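Local coordinates for protein predicted ATPase involved in replication control, Cdc46/Mcm family (Methanopyrus kandleri AV19, PDB 3F8T) that probably binds ATP and single-stranded DNA and may act in the control of DNA replication, as a homologue of the MCM replicative helicases, at residues G27-V32 with A67-T72; T39-R44 with L59-S64; R95-G100 with D173-H178. The protein carries 2 engineered substitutions. One frame throughout, in Å; residues are numbered along the deposited sequence.

Interaction 1. Residues G27-V32 with A67-T72; sequences GLPTRV and ASWIAT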
loop_
_atom_site.group_PDB
_atom_site.type_symbol
_atom_site.label_atom_id
_atom_site.label_comp_id
_atom_site.label_asym_id
_atom_site.label_seq_id
_atom_site.Cartn_x
_atom_site.Cartn_y
_atom_site.Cartn_z
ATOM N N GLY A 27 -26.958 33.153 -8.928
ATOM C CA GLY A 27 -25.854 34.072 -9.202
ATOM C C GLY A 27 -24.914 33.595 -10.288
ATOM O O GLY A 27 -23.719 33.866 -10.223
ATOM N N LEU A 28 -25.470 32.887 -11.277
ATOM C CA LEU A 28 -24.720 32.359 -12.421
ATOM C C LEU A 28 -25.060 33.104 -13.700
ATOM O O LEU A 28 -26.229 33.405 -13.933
ATOM C CB LEU A 28 -25.055 30.874 -12.641
ATOM C CG LEU A 28 -24.695 29.917 -11.507
ATOM C CD1 LEU A 28 -25.193 28.537 -11.848
ATOM C CD2 LEU A 28 -23.182 29.923 -11.287
ATOM N N PRO A 29 -24.053 33.372 -14.546
ATOM C CA PRO A 29 -24.362 33.872 -15.890
ATOM C C PRO A 29 -25.258 32.853 -16.564
ATOM O O PRO A 29 -24.996 31.648 -16.467
ATOM C CB PRO A 29 -22.997 33.902 -16.579
ATOM C CG PRO A 29 -22.008 33.982 -15.476
ATOM C CD PRO A 29 -22.602 33.221 -14.330
ATOM N N THR A 30 -26.321 33.317 -17.211
ATOM C CA THR A 30 -27.247 32.419 -17.906
ATOM C C THR A 30 -26.543 31.433 -18.861
ATOM O O THR A 30 -26.903 30.255 -18.913
ATOM C CB THR A 30 -28.376 33.200 -18.637
ATOM O OG1 THR A 30 -29.112 33.963 -17.672
ATOM C CG2 THR A 30 -29.336 32.248 -19.315
ATOM N N ARG A 31 -25.541 31.906 -19.597
ATOM C CA ARG A 31 -24.837 31.039 -20.554
ATOM C C ARG A 31 -24.187 29.800 -19.903
ATOM O O ARG A 31 -24.159 28.719 -20.504
ATOM C CB ARG A 31 -23.833 31.829 -21.407
ATOM C CG ARG A 31 -22.722 32.533 -20.646
ATOM C CD ARG A 31 -21.610 33.055 -21.594
ATOM N NE ARG A 31 -20.806 31.969 -22.167
ATOM C CZ ARG A 31 -19.873 31.287 -21.500
ATOM N NH1 ARG A 31 -19.609 31.566 -20.223
ATOM N NH2 ARG A 31 -19.205 30.314 -22.105
ATOM N N VAL A 32 -23.680 29.953 -18.678
ATOM C CA VAL A 32 -23.136 28.820 -17.928
ATOM C C VAL A 32 -24.152 27.689 -17.877
ATOM O O VAL A 32 -23.826 26.551 -18.244
ATOM C CB VAL A 32 -22.664 29.216 -16.493
ATOM C CG1 VAL A 32 -22.283 27.969 -15.651
ATOM C CG2 VAL A 32 -21.493 30.166 -16.575
ATOM N N ALA A 67 -15.163 24.898 -18.442
ATOM C CA ALA A 67 -14.962 23.732 -17.586
ATOM C C ALA A 67 -14.204 24.171 -16.326
ATOM O O ALA A 67 -14.577 23.852 -15.198
ATOM C CB ALA A 67 -14.178 22.635 -18.356
ATOM N N SER A 68 -13.146 24.932 -16.544
ATOM C CA SER A 68 -12.327 25.467 -15.475
ATOM C C SER A 68 -13.125 26.384 -14.541
ATOM O O SER A 68 -13.027 26.261 -13.320
ATOM C CB SER A 68 -11.148 26.220 -16.088
ATOM O OG SER A 68 -10.277 26.650 -15.073
ATOM N N TRP A 69 -13.918 27.290 -15.110
ATOM C CA TRP A 69 -14.726 28.230 -14.322
ATOM C C TRP A 69 -15.717 27.461 -13.448
ATOM O O TRP A 69 -15.943 27.801 -12.279
ATOM C CB TRP A 69 -15.496 29.171 -15.253
ATOM C CG TRP A 69 -16.167 30.314 -14.525
ATOM C CD1 TRP A 69 -15.644 31.563 -14.298
ATOM C CD2 TRP A 69 -17.467 30.309 -13.932
ATOM N NE1 TRP A 69 -16.548 32.340 -13.600
ATOM C CE2 TRP A 69 -17.676 31.596 -13.362
ATOM C CE3 TRP A 69 -18.489 29.354 -13.837
ATOM C CZ2 TRP A 69 -18.856 31.936 -12.689
ATOM C CZ3 TRP A 69 -19.665 29.689 -13.174
ATOM C CH2 TRP A 69 -19.841 30.980 -12.609
ATOM N N ILE A 70 -16.319 26.429 -14.035
ATOM C CA ILE A 70 -17.313 25.629 -13.333
ATOM C C ILE A 70 -16.683 24.916 -12.137
ATOM O O ILE A 70 -17.238 24.950 -11.036
ATOM C CB ILE A 70 -18.032 24.635 -14.286
ATOM C CG1 ILE A 70 -18.950 25.405 -15.243
ATOM C CG2 ILE A 70 -18.851 23.621 -13.483
ATOM C CD1 ILE A 70 -19.559 24.553 -16.363
ATOM N N ALA A 71 -15.514 24.310 -12.350
ATOM C CA ALA A 71 -14.793 23.629 -11.270
ATOM C C ALA A 71 -14.450 24.627 -10.170
ATOM O O ALA A 71 -14.685 24.360 -8.997
ATOM C CB ALA A 71 -13.535 22.934 -11.797
ATOM N N THR A 72 -13.924 25.790 -10.553
ATOM C CA THR A 72 -13.604 26.828 -9.569
ATOM C C THR A 72 -14.823 27.276 -8.754
ATOM O O THR A 72 -14.710 27.476 -7.548
ATOM C CB THR A 72 -12.871 28.022 -10.236
ATOM O OG1 THR A 72 -11.629 27.534 -10.748
ATOM C CG2 THR A 72 -12.575 29.156 -9.216
#
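Val32 and Ile70 mark the closest approach of the two backbones, their CA atoms 8.1 Å apart, where the turn leading into helix 30-37 comes up against the second half of helix 64-72. No hydrogen bond crosses between the segments, and the contact is made by apolar side chains gathered round the indole of Trp69. With CG anti to the backbone N (chi1 -170°), the tryptophan leaves its helix toward the other segment and presents the benzo end of the ring; Leu28 and Pro29 share CH2 at that end, and Val32 takes the neighbouring CZ3. Leu28 comes in near the ring plane and touches the edge, its CD2 lying 3.7 Å from Trp69 CH2. Pro29 meets the same carbon tip to tip, with its CD 4.0 Å from Trp69 CH2. The branches of Val32 cross the indole at about a right angle; CG2 is the closer one, 3.9 Å from Trp69 CZ3, and CG1 reaches the same ring carbon. Val32 CG1 also lies 4.2 Å from Ile70 CG1, and so joins the ring to the more deeply buried isoleucine. Leu28 also packs on Leu76, Val77 and Ala80 of helix 74-88, and the Trp69 ring stacks with His73. The turn itself begins at Gly27, which, with positive phi (70°), is the C-prime residue of a Schellman motif defined by the bonds from Leu28 N to Ala23 O and from Gly27 N to Ser24 O. Helix 19-25 thus ends just before Leu28 and Pro29 reach the indole, consistent with the small helical subdomain of the MCM N-terminal domain, in which the turn between helices 19-25 and 30-37 packs on helix 64-72.

Interaction 2. Residues T39-R44 with L59-S64; sequences TESFQR and LRELDS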
loop_
_atom_site.group_PDB
_atom_site.type_symbol
_atom_site.label_atom_id
_atom_site.label_comp_id
_atom_site.label_asym_id
_atom_site.label_seq_id
_atom_site.Cartn_x
_atom_site.Cartn_y
_atom_site.Cartn_z
ATOM N N THR A 39 -25.267 19.804 -22.935
ATOM C CA THR A 39 -24.318 18.696 -23.015
ATOM C C THR A 39 -25.031 17.349 -23.117
ATOM O O THR A 39 -26.127 17.171 -22.559
ATOM C CB THR A 39 -23.336 18.661 -21.813
ATOM O OG1 THR A 39 -24.066 18.518 -20.592
ATOM C CG2 THR A 39 -22.484 19.928 -21.757
ATOM N N GLU A 40 -24.408 16.403 -23.822
ATOM C CA GLU A 40 -24.984 15.059 -23.963
ATOM C C GLU A 40 -25.094 14.366 -22.610
ATOM O O GLU A 40 -26.140 13.803 -22.300
ATOM C CB GLU A 40 -24.196 14.185 -24.947
ATOM C CG GLU A 40 -25.103 13.259 -25.761
ATOM C CD GLU A 40 -24.403 11.998 -26.263
ATOM O OE1 GLU A 40 -23.182 12.054 -26.563
ATOM O OE2 GLU A 40 -25.080 10.942 -26.351
ATOM N N SER A 41 -24.030 14.448 -21.805
ATOM C CA SER A 41 -23.989 13.864 -20.448
ATOM C C SER A 41 -25.207 14.279 -19.638
ATOM O O SER A 41 -25.894 13.442 -19.043
ATOM C CB SER A 41 -22.715 14.293 -19.702
ATOM O OG SER A 41 -22.547 15.718 -19.693
ATOM N N PHE A 42 -25.475 15.579 -19.646
ATOM C CA PHE A 42 -26.558 16.142 -18.865
ATOM C C PHE A 42 -27.930 15.716 -19.353
ATOM O O PHE A 42 -28.750 15.284 -18.545
ATOM C CB PHE A 42 -26.485 17.670 -18.828
ATOM C CG PHE A 42 -27.381 18.278 -17.801
ATOM C CD1 PHE A 42 -26.925 18.488 -16.507
ATOM C CD2 PHE A 42 -28.683 18.622 -18.115
ATOM C CE1 PHE A 42 -27.751 19.050 -15.542
ATOM C CE2 PHE A 42 -29.516 19.181 -17.157
ATOM C CZ PHE A 42 -29.047 19.386 -15.870
ATOM N N GLN A 43 -28.178 15.875 -20.657
ATOM C CA GLN A 43 -29.470 15.525 -21.261
ATOM C C GLN A 43 -29.845 14.051 -21.064
ATOM O O GLN A 43 -30.989 13.753 -20.734
ATOM C CB GLN A 43 -29.508 15.874 -22.753
ATOM C CG GLN A 43 -29.697 17.362 -23.067
ATOM C CD GLN A 43 -31.053 17.926 -22.626
ATOM O OE1 GLN A 43 -32.113 17.385 -22.957
ATOM N NE2 GLN A 43 -31.020 19.039 -21.895
ATOM N N ARG A 44 -28.880 13.153 -21.271
ATOM C CA ARG A 44 -29.097 11.700 -21.131
ATOM C C ARG A 44 -29.397 11.290 -19.696
ATOM O O ARG A 44 -30.348 10.534 -19.451
ATOM C CB ARG A 44 -27.910 10.884 -21.662
ATOM C CG ARG A 44 -27.579 11.067 -23.147
ATOM C CD ARG A 44 -28.808 11.307 -24.036
ATOM N NE ARG A 44 -29.467 10.071 -24.465
ATOM C CZ ARG A 44 -30.717 9.721 -24.157
ATOM N NH1 ARG A 44 -31.484 10.508 -23.405
ATOM N NH2 ARG A 44 -31.204 8.575 -24.608
ATOM N N LEU A 59 -17.478 17.594 -17.842
ATOM C CA LEU A 59 -16.851 18.881 -18.126
ATOM C C LEU A 59 -16.059 18.935 -19.427
ATOM O O LEU A 59 -15.827 20.019 -19.970
ATOM C CB LEU A 59 -15.953 19.284 -16.947
ATOM C CG LEU A 59 -16.723 19.554 -15.647
ATOM C CD1 LEU A 59 -15.765 19.752 -14.470
ATOM C CD2 LEU A 59 -17.653 20.763 -15.814
ATOM N N ARG A 60 -15.643 17.777 -19.937
ATOM C CA ARG A 60 -14.919 17.729 -21.219
ATOM C C ARG A 60 -15.846 18.056 -22.376
ATOM O O ARG A 60 -15.380 18.310 -23.496
ATOM C CB ARG A 60 -14.366 16.336 -21.481
ATOM C CG ARG A 60 -13.449 15.793 -20.456
ATOM C CD ARG A 60 -13.918 14.359 -20.249
ATOM N NE ARG A 60 -12.984 13.534 -19.543
ATOM C CZ ARG A 60 -13.334 12.491 -18.799
ATOM N NH1 ARG A 60 -14.615 12.156 -18.627
ATOM N NH2 ARG A 60 -12.385 11.802 -18.207
ATOM N N GLU A 61 -17.152 18.016 -22.115
ATOM C CA GLU A 61 -18.168 18.305 -23.134
ATOM C C GLU A 61 -18.381 19.815 -23.286
ATOM O O GLU A 61 -19.189 20.247 -24.109
ATOM C CB GLU A 61 -19.498 17.581 -22.829
ATOM C CG GLU A 61 -19.416 16.053 -23.026
ATOM C CD GLU A 61 -20.679 15.266 -22.646
ATOM O OE1 GLU A 61 -21.717 15.855 -22.275
ATOM O OE2 GLU A 61 -20.629 14.013 -22.736
ATOM N N LEU A 62 -17.630 20.596 -22.500
ATOM C CA LEU A 62 -17.683 22.057 -22.519
ATOM C C LEU A 62 -16.348 22.708 -22.902
ATOM O O LEU A 62 -15.284 22.097 -22.768
ATOM C CB LEU A 62 -18.096 22.585 -21.138
ATOM C CG LEU A 62 -19.492 22.197 -20.651
ATOM C CD1 LEU A 62 -19.708 22.638 -19.235
ATOM C CD2 LEU A 62 -20.557 22.807 -21.554
ATOM N N ASP A 63 -16.424 23.960 -23.354
ATOM C CA ASP A 63 -15.252 24.822 -23.527
ATOM C C ASP A 63 -14.331 24.724 -22.304
ATOM O O ASP A 63 -14.798 24.804 -21.161
ATOM C CB ASP A 63 -15.704 26.282 -23.720
ATOM C CG ASP A 63 -14.560 27.279 -23.601
ATOM O OD1 ASP A 63 -13.812 27.476 -24.589
ATOM O OD2 ASP A 63 -14.411 27.886 -22.516
ATOM N N SER A 64 -13.030 24.595 -22.554
ATOM C CA SER A 64 -12.045 24.360 -21.498
ATOM C C SER A 64 -12.020 25.434 -20.431
ATOM O O SER A 64 -11.872 25.132 -19.239
ATOM C CB SER A 64 -10.643 24.220 -22.100
ATOM O OG SER A 64 -10.515 22.972 -22.742
HETATM O O HOH W 1 -20.488 12.964 -25.237
#
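Thr39 and Glu61 bring the two backbones to a CA-CA distance of 6.2 Å, at the place where helix 40-47 starts and the 3-10 turn 59-61 follows strand 55-58. The motif is a helix N-cap, with Thr39 as the capping residue, and Glu61 of the other segment accepts from the first-turn Ser41 N. Glu61 reaches across with its chain extended beyond CG and delivers OE1 to Ser41, where two donors grip the one oxygen. Ser41 N gives a nearly straight bond of 2.7 Å (165° at the hydrogen), which Glu61 OE1 accepts on its syn lone pair, the side of OE2. The Ser41 hydroxyl sits between its backbone N and carbonyl carbon (chi1 53°), and from there OG donates to the same Glu61 OE1 from well above the carboxylate plane. That hydroxyl is also bonded to Asp58 N, which ties the helix start to the end of strand 55-58. A carboxylate at the first turn of a helix would probably be favoured by the helix dipole as well. Thr39 has a separate role: its OG1 accepts a weak capping bond from Phe42 N and is also hydrogen-bonded to Ile36 O. Its methyl CG2 touches Leu62 and crosses that side chain at about a right angle, in a tight contact of 3.5 Å between Thr39 CG2 and Leu62 CD2. On the polar side, one water donates to both carboxylates, lying 3.1 Å from Glu40 OE1 and 2.7 Å from Glu61 OE2.

Interaction 3. Residues R95-G100 with D173-H178; sequences RVRFRG and DALEVH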
loop_
_atom_site.group_PDB
_atom_site.type_symbol
_atom_site.label_atom_id
_atom_site.label_comp_id
_atom_site.label_asym_id
_atom_site.label_seq_id
_atom_site.Cartn_x
_atom_site.Cartn_y
_atom_site.Cartn_z
ATOM N N ARG A 95 -29.397 14.348 -7.054
ATOM C CA ARG A 95 -27.968 14.100 -6.966
ATOM C C ARG A 95 -27.284 14.502 -8.260
ATOM O O ARG A 95 -27.781 14.232 -9.356
ATOM C CB ARG A 95 -27.678 12.639 -6.617
ATOM C CG ARG A 95 -28.453 12.136 -5.401
ATOM C CD ARG A 95 -27.606 11.247 -4.475
ATOM N NE ARG A 95 -27.020 10.052 -5.098
ATOM C CZ ARG A 95 -27.628 9.221 -5.946
ATOM N NH1 ARG A 95 -28.888 9.413 -6.314
ATOM N NH2 ARG A 95 -26.963 8.178 -6.426
ATOM N N VAL A 96 -26.148 15.174 -8.107
ATOM C CA VAL A 96 -25.375 15.674 -9.233
ATOM C C VAL A 96 -23.947 15.158 -9.130
ATOM O O VAL A 96 -23.348 15.145 -8.051
ATOM C CB VAL A 96 -25.406 17.235 -9.297
ATOM C CG1 VAL A 96 -24.381 17.766 -10.293
ATOM C CG2 VAL A 96 -26.808 17.723 -9.668
ATOM N N ARG A 97 -23.415 14.707 -10.260
ATOM C CA ARG A 97 -22.044 14.239 -10.321
ATOM C C ARG A 97 -21.324 15.005 -11.417
ATOM O O ARG A 97 -21.934 15.408 -12.415
ATOM C CB ARG A 97 -21.996 12.735 -10.610
ATOM C CG ARG A 97 -22.652 11.841 -9.533
ATOM C CD ARG A 97 -21.870 11.827 -8.208
ATOM N NE ARG A 97 -22.464 10.916 -7.228
ATOM C CZ ARG A 97 -23.170 11.297 -6.163
ATOM N NH1 ARG A 97 -23.376 12.582 -5.910
ATOM N NH2 ARG A 97 -23.665 10.381 -5.336
ATOM N N PHE A 98 -20.031 15.210 -11.226
ATOM C CA PHE A 98 -19.212 15.818 -12.251
ATOM C C PHE A 98 -18.170 14.804 -12.706
ATOM O O PHE A 98 -17.600 14.068 -11.891
ATOM C CB PHE A 98 -18.529 17.088 -11.734
ATOM C CG PHE A 98 -19.481 18.150 -11.240
ATOM C CD1 PHE A 98 -19.950 18.131 -9.923
ATOM C CD2 PHE A 98 -19.879 19.193 -12.080
ATOM C CE1 PHE A 98 -20.823 19.127 -9.451
ATOM C CE2 PHE A 98 -20.749 20.198 -11.618
ATOM C CZ PHE A 98 -21.223 20.157 -10.305
ATOM N N ARG A 99 -17.927 14.776 -14.012
ATOM C CA ARG A 99 -16.872 13.956 -14.588
ATOM C C ARG A 99 -15.946 14.869 -15.376
ATOM O O ARG A 99 -16.332 15.986 -15.760
ATOM C CB ARG A 99 -17.463 12.877 -15.511
ATOM C CG ARG A 99 -18.603 12.050 -14.894
ATOM C CD ARG A 99 -18.103 11.108 -13.790
ATOM N NE ARG A 99 -19.132 10.774 -12.796
ATOM C CZ ARG A 99 -20.006 9.768 -12.897
ATOM N NH1 ARG A 99 -20.007 8.973 -13.961
ATOM N NH2 ARG A 99 -20.897 9.560 -11.927
ATOM N N GLY A 100 -14.725 14.396 -15.604
ATOM C CA GLY A 100 -13.797 15.075 -16.495
ATOM C C GLY A 100 -13.248 16.374 -15.957
ATOM O O GLY A 100 -13.168 17.364 -16.685
ATOM N N ASP A 173 -16.447 18.003 0.870
ATOM C CA ASP A 173 -17.743 17.351 0.826
ATOM C C ASP A 173 -17.751 16.356 -0.320
ATOM O O ASP A 173 -17.842 16.732 -1.481
ATOM C CB ASP A 173 -18.876 18.380 0.657
ATOM C CG ASP A 173 -19.200 19.086 1.958
ATOM O OD1 ASP A 173 -19.637 18.393 2.902
ATOM O OD2 ASP A 173 -19.030 20.321 2.037
ATOM N N ALA A 174 -17.669 15.079 0.023
ATOM C CA ALA A 174 -17.528 14.022 -0.957
ATOM C C ALA A 174 -18.757 13.899 -1.859
ATOM O O ALA A 174 -19.903 13.910 -1.381
ATOM C CB ALA A 174 -17.217 12.681 -0.246
ATOM N N LEU A 175 -18.498 13.797 -3.160
ATOM C CA LEU A 175 -19.518 13.482 -4.167
ATOM C C LEU A 175 -19.402 12.031 -4.635
ATOM O O LEU A 175 -20.401 11.377 -4.915
ATOM C CB LEU A 175 -19.371 14.410 -5.374
ATOM C CG LEU A 175 -19.734 15.878 -5.144
ATOM C CD1 LEU A 175 -19.195 16.716 -6.295
ATOM C CD2 LEU A 175 -21.254 16.070 -4.982
ATOM N N GLU A 176 -18.167 11.548 -4.744
ATOM C CA GLU A 176 -17.919 10.132 -5.037
ATOM C C GLU A 176 -16.571 9.675 -4.485
ATOM O O GLU A 176 -15.664 10.484 -4.281
ATOM C CB GLU A 176 -18.037 9.783 -6.534
ATOM C CG GLU A 176 -17.622 10.843 -7.534
ATOM C CD GLU A 176 -17.933 10.434 -8.986
ATOM O OE1 GLU A 176 -17.435 9.372 -9.433
ATOM O OE2 GLU A 176 -18.665 11.174 -9.688
ATOM N N VAL A 177 -16.469 8.367 -4.258
ATOM C CA VAL A 177 -15.285 7.738 -3.679
ATOM C C VAL A 177 -14.917 6.576 -4.597
ATOM O O VAL A 177 -15.781 5.755 -4.917
ATOM C CB VAL A 177 -15.558 7.234 -2.234
ATOM C CG1 VAL A 177 -14.408 6.348 -1.729
ATOM C CG2 VAL A 177 -15.769 8.406 -1.288
ATOM N N HIS A 178 -13.668 6.560 -5.063
ATOM C CA HIS A 178 -13.151 5.480 -5.895
ATOM C C HIS A 178 -12.026 4.767 -5.161
ATOM O O HIS A 178 -11.017 5.383 -4.836
ATOM C CB HIS A 178 -12.646 6.019 -7.230
ATOM C CG HIS A 178 -13.706 6.689 -8.052
ATOM N ND1 HIS A 178 -14.711 5.990 -8.685
ATOM C CD2 HIS A 178 -13.914 7.994 -8.345
ATOM C CE1 HIS A 178 -15.496 6.836 -9.330
ATOM N NE2 HIS A 178 -15.033 8.058 -9.140
HETATM O O HOH W 2 -18.718 13.833 -9.188
#
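Arg97 sets CG anti to its carbonyl carbon (chi1 -62°) and bends again at chi2 (-69°), which places CD beside Leu175 O and Glu176 OE2. The guanidinium beyond it lies flat under Leu175 O, which stands 3.0 Å above the plane over the centre of the group; the carbonyl oxygen sits over the face, where the N-H angles are too poor for a hydrogen bond. Arg97 NH1 also gives a weak bond to Val96 O. Leu175 and Glu176 both face Leu164 of strand 160-168, a classic beta bulge in the OB-fold domain, and at this corner the side chains of both residues meet strand 96-99 of the N-terminal domain. Leu175 CD1 meets the edge of the Phe98 ring, 4.0 Å from CD1 of Phe98. Glu176 OE2 accepts from Arg99 NE on its syn lone pair in a 3.2 Å salt bridge, tilted out of the Arg99 guanidinium plane, with the carboxylate and guanidinium planes 86° apart. A water links the same Glu176 OE2, 2.7 Å away, to Phe98 N. An alanine in place of Arg97 would probably leave Leu175 O without the positive group beneath it and open a gap beside Glu176 OE2, which approaches Arg97 CD to 3.6 Å.

Interactions 1 and 2 both belong to the N-terminal domain, with centres 13 Å apart, and the segments of interaction 2 fall between those of interaction 1 in the sequence. Helices 30-37 and 40-47 follow one another, and the two contacts meet where Ile70 packs on Leu62 and Leu59. Interaction 3 comes later in the chain, its centre about 15 Å from that of interaction 2 and about 17 Å from that of interaction 1. Strand 96-99 pairs in parallel with strand 55-58, and Leu59 N probably bonds to Arg99 O, so interaction 2 abuts interaction 3. The helical part is thereby connected through this small sheet to the OB-fold domain.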